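Local coordinates for probable nitrite reductase [nad(p)h] small subunit NIRD (Mycobacterium tuberculosis, PDB 4AIV), which is the small subunit that associates with NirB and is probably required for activity of the NADH-dependent nitrite reductase, which reduces nitrite to ammonium, at residues A58-G63 with A72-P77. Sequence-based numbering, arbitrary orientation.
Sequences AVMSRG and AMVQSP
Pro77 packs its ring against Val59 and the 3-10 turn that follows it. Among apolar contacts, Pro77 CG lies 3.6 Å from Val59 CG2, and the two side chains meet at a slant. In Val59, chi1 of -58° puts CG1 anti to the carbonyl carbon and leaves CG2 between backbone N and carbonyl carbon, on the side of the proline. The chain of Met60, bent at chi2 and chi3 (-57° and -61°), curls toward the strand. Its SD comes 3.8 Å from Ser76 CB, and its terminal CE 3.9 Å from Val74 CG1. The other Val74 methyl, CG2, turns instead to the backbone and sits 3.6 Å from Gly63 C.

Two contacts made by backbone atoms are shorter. Val59 O lies 3.2 Å from Pro77 CG while accepting the N-H of Arg62, and Gly63 N is likewise bonded to Met60 O, so the turn is closed by its own bonds. Gly63 CA approaches Gln75 O to 3.1 Å; with no side chain, Gly63 lets the backbone come this close to that oxygen and to Val74 CG2.

Polar ties run to neighbouring parts: Ser61 N bonds Asn50 OD1, Ser76 OG bonds Gln81 N, and Gln75 pairs through its backbone with Ile64. The arrangement packs the loop entering strand 64-68 against the end of strand 71-75, the middle strand of the small three-stranded antiparallel sheet in this Rieske-like domain.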
loop_
_atom_site.group_PDB
_atom_site.type_symbol
_atom_site.label_atom_id
_atom_site.label_comp_id
_atom_site.label_asym_id
_atom_site.label_seq_id
_atom_site.Cartn_x
_atom_site.Cartn_y
_atom_site.Cartn_z
ATOM N N ALA A 58 7.915 10.888 -0.369
ATOM C CA ALA A 58 7.571 9.616 -1.020
ATOM C C ALA A 58 8.271 8.469 -0.310
ATOM O O ALA A 58 9.216 7.886 -0.850
ATOM C CB ALA A 58 7.943 9.632 -2.516
ATOM N N VAL A 59 7.811 8.151 0.901
ATOM C CA VAL A 59 8.505 7.192 1.762
ATOM C C VAL A 59 7.606 6.165 2.459
ATOM O O VAL A 59 8.094 5.402 3.300
ATOM C CB VAL A 59 9.313 7.916 2.879
ATOM C CG1 VAL A 59 10.337 8.902 2.280
ATOM C CG2 VAL A 59 8.359 8.632 3.843
ATOM N N MET A 60 6.313 6.136 2.143
ATOM C CA MET A 60 5.405 5.225 2.856
ATOM C C MET A 60 5.843 3.757 2.769
ATOM O O MET A 60 5.704 3.005 3.741
ATOM C CB MET A 60 3.950 5.370 2.385
ATOM C CG MET A 60 3.309 6.710 2.730
ATOM S SD MET A 60 3.320 7.105 4.495
ATOM C CE MET A 60 2.359 5.742 5.188
ATOM N N SER A 61 6.381 3.362 1.618
ATOM C CA SER A 61 6.821 1.979 1.401
ATOM C C SER A 61 7.901 1.554 2.399
ATOM O O SER A 61 8.147 0.361 2.612
ATOM C CB SER A 61 7.348 1.805 -0.022
ATOM O OG SER A 61 8.604 2.448 -0.164
ATOM N N ARG A 62 8.543 2.543 3.013
ATOM C CA ARG A 62 9.600 2.285 3.979
ATOM C C ARG A 62 9.039 2.262 5.403
ATOM O O ARG A 62 9.775 2.065 6.367
ATOM C CB ARG A 62 10.725 3.322 3.816
ATOM C CG ARG A 62 11.424 3.208 2.462
ATOM C CD ARG A 62 12.405 4.338 2.206
ATOM N NE ARG A 62 13.588 4.250 3.055
ATOM C CZ ARG A 62 14.574 5.145 3.046
ATOM N NH1 ARG A 62 14.508 6.191 2.232
ATOM N NH2 ARG A 62 15.615 4.999 3.861
ATOM N N GLY A 63 7.727 2.443 5.517
ATOM C CA GLY A 63 7.069 2.455 6.812
ATOM C C GLY A 63 7.007 1.082 7.461
ATOM O O GLY A 63 7.183 0.048 6.798
ATOM N N ALA A 72 -4.682 -3.990 10.393
ATOM C CA ALA A 72 -3.382 -3.897 9.735
ATOM C C ALA A 72 -3.078 -2.453 9.331
ATOM O O ALA A 72 -3.922 -1.751 8.767
ATOM C CB ALA A 72 -3.333 -4.814 8.521
ATOM N N MET A 73 -1.876 -1.997 9.630
ATOM C CA MET A 73 -1.543 -0.626 9.293
ATOM C C MET A 73 -0.077 -0.475 8.973
ATOM O O MET A 73 0.719 -1.382 9.207
ATOM C CB MET A 73 -1.966 0.334 10.421
ATOM C CG MET A 73 -1.448 -0.031 11.817
ATOM S SD MET A 73 0.300 0.350 12.095
ATOM C CE MET A 73 0.331 0.478 13.888
ATOM N N VAL A 74 0.270 0.678 8.414
ATOM C CA VAL A 74 1.665 1.048 8.243
ATOM C C VAL A 74 1.898 2.390 8.948
ATOM O O VAL A 74 1.070 3.306 8.861
ATOM C CB VAL A 74 2.056 1.128 6.740
ATOM C CG1 VAL A 74 1.169 2.128 5.999
ATOM C CG2 VAL A 74 3.536 1.488 6.578
ATOM N N GLN A 75 3.007 2.496 9.671
ATOM C CA GLN A 75 3.379 3.767 10.273
ATOM C C GLN A 75 4.363 4.501 9.387
ATOM O O GLN A 75 5.353 3.925 8.945
ATOM C CB GLN A 75 3.959 3.562 11.669
ATOM C CG GLN A 75 2.888 3.275 12.690
ATOM C CD GLN A 75 3.452 3.083 14.069
ATOM O OE1 GLN A 75 4.382 2.294 14.264
ATOM N NE2 GLN A 75 2.901 3.810 15.044
ATOM N N SER A 76 4.077 5.768 9.109
ATOM C CA SER A 76 4.977 6.583 8.302
ATOM C C SER A 76 6.338 6.691 9.004
ATOM O O SER A 76 6.401 6.808 10.230
ATOM C CB SER A 76 4.371 7.964 8.077
ATOM O OG SER A 76 4.072 8.585 9.318
ATOM N N PRO A 77 7.431 6.636 8.226
ATOM C CA PRO A 77 8.821 6.548 8.710
ATOM C C PRO A 77 9.285 7.600 9.738
ATOM O O PRO A 77 9.914 7.220 10.731
ATOM C CB PRO A 77 9.636 6.682 7.421
ATOM C CG PRO A 77 8.775 6.066 6.402
ATOM C CD PRO A 77 7.361 6.479 6.764
#